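Local coordinates for putative dehydratase (Mesorhizobium loti, PDB 2POZ), which is of unconfirmed function but probably acts as a lyase of the enolase superfamily, in the mandelate racemase/muconate lactonizing enzyme group, at residues E57-G62 against S73-H78; A49-D54 against G86-A91. All coordinates share one frame; numbering follows the deposited sequence.

Contact 1. Residues E57-G62 against S73-H78; sequences ERFLIG and STMYDH
Phe-59 of helix 45-59 pushes its ring against three residues of helix 68-78: Thr-74, Met-75 and His-78. Its CG lies beside its own backbone N and anti to the carbonyl carbon (chi1 -54°), which turns the ring toward that helix. Followed outward, CB only brushes CG of Met-75, a selenomethionine. CD2 comes 3.8 Å from CG of Met-75, while CD1 meets the methyl CG2 of Thr-74 at 3.6 Å. Further out, CE1 touches CB of His-78 at 3.7 Å and CE2 skirts CA of Met-75. At the tip, CZ reaches both CB and the carbonyl carbon of His-78.

The two helices belong to the enolase-type N-terminal domain, the alpha+beta capping domain that accompanies the barrel, and follow one another through a short connection. CA of Met-75 forms a CH-pi contact with one face of the Phe-59 ring, 4.3 Å from the ring centroid and 15° off its normal. Over the opposite face lies CG of Arg-58, and His-78 O sits in the ring plane at the edge. A wide, flat phenylalanine suits this place because faces and edge can serve different neighbours at once.

Threonine suits its own because its methyl meets the ring while OG1 turns back to hydrogen-bond with the carbonyl O of Glu-70. Replacing the ring by the single methyl of an alanine here would probably open a gap between the helices and leave the Thr-74 methyl and His-78 CB without their apolar partner. Val-43 of a second subunit also packs on Phe-59.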
loop_
_atom_site.group_PDB
_atom_site.type_symbol
_atom_site.label_atom_id
_atom_site.label_comp_id
_atom_site.label_asym_id
_atom_site.label_seq_id
_atom_site.Cartn_x
_atom_site.Cartn_y
_atom_site.Cartn_z
ATOM N N GLU A 57 -35.121 -21.109 -21.169
ATOM C CA GLU A 57 -35.367 -21.253 -22.600
ATOM C C GLU A 57 -34.080 -21.269 -23.404
ATOM O O GLU A 57 -33.986 -21.935 -24.435
ATOM C CB GLU A 57 -36.282 -20.125 -23.095
ATOM C CG GLU A 57 -37.580 -20.008 -22.294
ATOM C CD GLU A 57 -38.589 -19.054 -22.909
ATOM O OE1 GLU A 57 -38.193 -17.962 -23.359
ATOM O OE2 GLU A 57 -39.790 -19.395 -22.927
ATOM N N ARG A 58 -33.074 -20.549 -22.926
ATOM C CA ARG A 58 -31.810 -20.492 -23.644
ATOM C C ARG A 58 -30.830 -21.622 -23.322
ATOM O O ARG A 58 -30.101 -22.085 -24.202
ATOM C CB ARG A 58 -31.132 -19.141 -23.379
ATOM C CG ARG A 58 -29.713 -19.026 -23.922
ATOM C CD ARG A 58 -29.685 -18.873 -25.442
ATOM N NE ARG A 58 -28.313 -18.805 -25.945
ATOM C CZ ARG A 58 -27.495 -19.851 -26.066
ATOM N NH1 ARG A 58 -27.904 -21.071 -25.728
ATOM N NH2 ARG A 58 -26.256 -19.678 -26.518
ATOM N N PHE A 59 -30.829 -22.093 -22.081
ATOM C CA PHE A 59 -29.847 -23.097 -21.689
ATOM C C PHE A 59 -30.258 -24.459 -21.147
ATOM O O PHE A 59 -29.425 -25.354 -21.107
ATOM C CB PHE A 59 -28.911 -22.493 -20.627
ATOM C CG PHE A 59 -28.253 -21.215 -21.038
ATOM C CD1 PHE A 59 -27.241 -21.214 -21.993
ATOM C CD2 PHE A 59 -28.620 -20.009 -20.442
ATOM C CE1 PHE A 59 -26.599 -20.030 -22.347
ATOM C CE2 PHE A 59 -27.987 -18.820 -20.787
ATOM C CZ PHE A 59 -26.972 -18.829 -21.743
ATOM N N LEU A 60 -31.506 -24.637 -20.735
ATOM C CA LEU A 60 -31.872 -25.892 -20.084
ATOM C C LEU A 60 -32.557 -27.060 -20.776
ATOM O O LEU A 60 -32.178 -28.201 -20.544
ATOM C CB LEU A 60 -32.679 -25.578 -18.818
ATOM C CG LEU A 60 -32.008 -24.656 -17.798
ATOM C CD1 LEU A 60 -32.882 -24.565 -16.562
ATOM C CD2 LEU A 60 -30.639 -25.191 -17.433
ATOM N N ILE A 61 -33.572 -26.807 -21.590
ATOM C CA ILE A 61 -34.288 -27.916 -22.216
ATOM C C ILE A 61 -33.422 -28.849 -23.053
ATOM O O ILE A 61 -32.640 -28.409 -23.894
ATOM C CB ILE A 61 -35.466 -27.427 -23.090
ATOM C CG1 ILE A 61 -36.514 -26.725 -22.220
ATOM C CG2 ILE A 61 -36.135 -28.615 -23.776
ATOM C CD1 ILE A 61 -36.131 -25.338 -21.803
ATOM N N GLY A 62 -33.570 -30.145 -22.792
ATOM C CA GLY A 62 -32.835 -31.155 -23.529
ATOM C C GLY A 62 -31.492 -31.514 -22.929
ATOM O O GLY A 62 -30.879 -32.493 -23.341
ATOM N N SER A 73 -21.478 -22.995 -15.491
ATOM C CA SER A 73 -20.475 -22.326 -16.312
ATOM C C SER A 73 -21.059 -21.776 -17.618
ATOM O O SER A 73 -20.695 -20.682 -18.057
ATOM C CB SER A 73 -19.326 -23.295 -16.618
ATOM O OG SER A 73 -18.404 -22.716 -17.522
ATOM N N THR A 74 -21.962 -22.534 -18.238
ATOM C CA THR A 74 -22.577 -22.100 -19.493
ATOM C C THR A 74 -23.428 -20.838 -19.301
ATOM O O THR A 74 -23.366 -19.901 -20.106
ATOM C CB THR A 74 -23.466 -23.217 -20.082
ATOM O OG1 THR A 74 -22.671 -24.389 -20.317
ATOM C CG2 THR A 74 -24.088 -22.765 -21.392
HETATM N N MSE A 75 -24.234 -20.820 -18.244
HETATM C CA MSE A 75 -25.074 -19.655 -17.966
HETATM C C MSE A 75 -24.198 -18.461 -17.612
HETATM O O MSE A 75 -24.483 -17.328 -17.999
HETATM C CB MSE A 75 -26.052 -19.951 -16.821
HETATM C CG MSE A 75 -27.064 -21.032 -17.182
HETATM SE SE MSE A 75 -28.482 -21.271 -15.883
HETATM C CE MSE A 75 -27.526 -22.357 -14.606
ATOM N N TYR A 76 -23.118 -18.716 -16.885
ATOM C CA TYR A 76 -22.215 -17.634 -16.524
ATOM C C TYR A 76 -21.570 -17.060 -17.779
ATOM O O TYR A 76 -21.583 -15.855 -18.008
ATOM C CB TYR A 76 -21.105 -18.132 -15.605
ATOM C CG TYR A 76 -20.223 -17.005 -15.120
ATOM C CD1 TYR A 76 -20.569 -16.271 -13.984
ATOM C CD2 TYR A 76 -19.103 -16.606 -15.851
ATOM C CE1 TYR A 76 -19.829 -15.157 -13.587
ATOM C CE2 TYR A 76 -18.348 -15.484 -15.463
ATOM C CZ TYR A 76 -18.722 -14.766 -14.333
ATOM O OH TYR A 76 -18.006 -13.651 -13.949
ATOM N N ASP A 77 -21.011 -17.948 -18.593
ATOM C CA ASP A 77 -20.308 -17.552 -19.812
ATOM C C ASP A 77 -21.104 -16.949 -20.955
ATOM O O ASP A 77 -20.598 -16.085 -21.671
ATOM C CB ASP A 77 -19.539 -18.748 -20.384
ATOM C CG ASP A 77 -18.391 -19.181 -19.500
ATOM O OD1 ASP A 77 -18.104 -18.467 -18.517
ATOM O OD2 ASP A 77 -17.779 -20.237 -19.790
ATOM N N HIS A 78 -22.342 -17.393 -21.131
ATOM C CA HIS A 78 -23.122 -16.942 -22.269
ATOM C C HIS A 78 -24.353 -16.082 -22.054
ATOM O O HIS A 78 -25.031 -15.738 -23.011
ATOM C CB HIS A 78 -23.474 -18.178 -23.094
ATOM C CG HIS A 78 -22.267 -18.956 -23.510
ATOM N ND1 HIS A 78 -21.360 -18.472 -24.427
ATOM C CD2 HIS A 78 -21.760 -20.129 -23.061
ATOM C CE1 HIS A 78 -20.344 -19.310 -24.521
ATOM N NE2 HIS A 78 -20.562 -20.322 -23.704
#

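Contact 2. Residues A49-D54 against G86-A91; sequences AGMIKD and GAIIFA
The backbones of Met-51, in helix 45-59, and Ile-89, in the first turn of helix 87-108, approach to 6.4 Å between their CA atoms, with Gly-86 as N-cap of the second helix.

Met-51, a selenomethionine here, carries the contact from its side. CG stands opposite the backbone N (chi1 -178°), and the chain then bends at chi2 and chi3. CB lies 4.0 Å from the CG2 methyl of Ile-88, and CG passes 3.7 Å from the carbonyl O of Ile-88. The bends let SE settle against CD1 of Ile-89, 3.5 Å away, the two chains running alongside each other in the same direction. Ile-89 starts out away from helix 45-59; it is the outer end of its longer branch that returns to the selenium. Ile-88 contributes its shorter branch, the methyl CG2.

A long, unbranched and flexible residue suits this position, since it can follow the surface of the other helix, whereas the branched isoleucines offer stiff methyl groups at fixed places. Both helices are part of the N-terminal capping domain of the enolase superfamily, and the second subunit closes in here: its Val-43 packs on Met-51, and its Ile-88 meets Ile-88 of this chain. Behind the contact, Ile-52 rests on Val-21 and Val-23 of strand 21-27, where helix 45-59 lies against the sheet.

No hydrogen bond or salt bridge joins the two segments, and the three touching residues are buried; their association therefore rests on dispersion and the exclusion of water.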
loop_
_atom_site.group_PDB
_atom_site.type_symbol
_atom_site.label_atom_id
_atom_site.label_comp_id
_atom_site.label_asym_id
_atom_site.label_seq_id
_atom_site.Cartn_x
_atom_site.Cartn_y
_atom_site.Cartn_z
ATOM N N ALA A 49 -38.516 -13.788 -11.898
ATOM C CA ALA A 49 -39.304 -14.769 -12.650
ATOM C C ALA A 49 -38.920 -14.708 -14.132
ATOM O O ALA A 49 -38.748 -15.738 -14.783
ATOM C CB ALA A 49 -40.800 -14.483 -12.488
ATOM N N GLY A 50 -38.792 -13.490 -14.656
ATOM C CA GLY A 50 -38.420 -13.312 -16.050
ATOM C C GLY A 50 -37.037 -13.872 -16.363
ATOM O O GLY A 50 -36.813 -14.452 -17.433
HETATM N N MSE A 51 -36.107 -13.706 -15.428
HETATM C CA MSE A 51 -34.743 -14.191 -15.624
HETATM C C MSE A 51 -34.698 -15.709 -15.692
HETATM O O MSE A 51 -34.026 -16.272 -16.546
HETATM C CB MSE A 51 -33.818 -13.711 -14.506
HETATM C CG MSE A 51 -32.365 -14.149 -14.698
HETATM SE SE MSE A 51 -31.563 -13.453 -16.337
HETATM C CE MSE A 51 -32.099 -14.780 -17.611
ATOM N N ILE A 52 -35.406 -16.377 -14.790
ATOM C CA ILE A 52 -35.414 -17.829 -14.812
ATOM C C ILE A 52 -35.972 -18.299 -16.156
ATOM O O ILE A 52 -35.460 -19.245 -16.751
ATOM C CB ILE A 52 -36.244 -18.399 -13.658
ATOM C CG1 ILE A 52 -35.605 -17.981 -12.323
ATOM C CG2 ILE A 52 -36.314 -19.938 -13.764
ATOM C CD1 ILE A 52 -36.391 -18.427 -11.107
ATOM N N LYS A 53 -37.012 -17.624 -16.635
ATOM C CA LYS A 53 -37.624 -17.960 -17.921
ATOM C C LYS A 53 -36.610 -17.843 -19.064
ATOM O O LYS A 53 -36.457 -18.774 -19.860
ATOM C CB LYS A 53 -38.815 -17.031 -18.199
ATOM C CG LYS A 53 -39.544 -17.308 -19.508
ATOM C CD LYS A 53 -40.707 -16.338 -19.687
ATOM C CE LYS A 53 -41.543 -16.673 -20.919
ATOM N NZ LYS A 53 -40.770 -16.523 -22.180
ATOM N N ASP A 54 -35.920 -16.707 -19.139
ATOM C CA ASP A 54 -34.932 -16.485 -20.198
ATOM C C ASP A 54 -33.790 -17.490 -20.119
ATOM O O ASP A 54 -33.359 -18.031 -21.136
ATOM C CB ASP A 54 -34.361 -15.063 -20.131
ATOM C CG ASP A 54 -35.406 -13.989 -20.435
ATOM O OD1 ASP A 54 -36.424 -14.305 -21.085
ATOM O OD2 ASP A 54 -35.198 -12.820 -20.035
ATOM N N GLY A 86 -25.412 -9.049 -11.027
ATOM C CA GLY A 86 -26.049 -8.781 -9.750
ATOM C C GLY A 86 -27.047 -9.795 -9.228
ATOM O O GLY A 86 -27.069 -10.953 -9.641
ATOM N N ALA A 87 -27.899 -9.332 -8.317
ATOM C CA ALA A 87 -28.893 -10.180 -7.676
ATOM C C ALA A 87 -29.903 -10.857 -8.606
ATOM O O ALA A 87 -30.282 -11.999 -8.378
ATOM C CB ALA A 87 -29.641 -9.377 -6.596
ATOM N N ILE A 88 -30.340 -10.173 -9.653
ATOM C CA ILE A 88 -31.332 -10.780 -10.526
ATOM C C ILE A 88 -30.774 -11.940 -11.355
ATOM O O ILE A 88 -31.328 -13.039 -11.335
ATOM C CB ILE A 88 -31.972 -9.735 -11.444
ATOM C CG1 ILE A 88 -32.654 -8.650 -10.594
ATOM C CG2 ILE A 88 -32.948 -10.420 -12.401
ATOM C CD1 ILE A 88 -33.651 -9.179 -9.549
ATOM N N ILE A 89 -29.680 -11.709 -12.075
ATOM C CA ILE A 89 -29.092 -12.780 -12.871
ATOM C C ILE A 89 -28.676 -13.938 -11.960
ATOM O O ILE A 89 -28.972 -15.106 -12.245
ATOM C CB ILE A 89 -27.858 -12.284 -13.691
ATOM C CG1 ILE A 89 -27.257 -13.444 -14.491
ATOM C CG2 ILE A 89 -26.781 -11.719 -12.764
ATOM C CD1 ILE A 89 -28.125 -13.936 -15.612
ATOM N N PHE A 90 -28.025 -13.635 -10.842
ATOM C CA PHE A 90 -27.586 -14.713 -9.980
ATOM C C PHE A 90 -28.660 -15.414 -9.173
ATOM O O PHE A 90 -28.488 -16.574 -8.809
ATOM C CB PHE A 90 -26.413 -14.261 -9.106
ATOM C CG PHE A 90 -25.116 -14.212 -9.866
ATOM C CD1 PHE A 90 -24.469 -13.006 -10.108
ATOM C CD2 PHE A 90 -24.616 -15.368 -10.456
ATOM C CE1 PHE A 90 -23.339 -12.956 -10.944
ATOM C CE2 PHE A 90 -23.493 -15.327 -11.290
ATOM C CZ PHE A 90 -22.858 -14.116 -11.533
ATOM N N ALA A 91 -29.772 -14.730 -8.914
ATOM C CA ALA A 91 -30.868 -15.366 -8.191
ATOM C C ALA A 91 -31.496 -16.378 -9.160
ATOM O O ALA A 91 -31.939 -17.451 -8.755
ATOM C CB ALA A 91 -31.902 -14.332 -7.750
#

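Contacts 1 and 2 share helix 45-59, which meets helix 68-78 near its end in contact 1 and helix 87-108 nearer its middle in contact 2. Their centres are about 12 Å apart, and both segments of contact 1 fall, in sequence, between the two segments of contact 2. The partner helices also touch each other directly, Tyr-76 CE1 lying 3.8 Å from Phe-90 CZ, which makes a three-helix cluster in the N-terminal domain. Val-43 of the second subunit packs on both Phe-59 and Met-51, placing the two contacts along one subunit interface. Contact 2 sits closer to the middle of the chain, about 16 Å between centres against about 24 Å for contact 1.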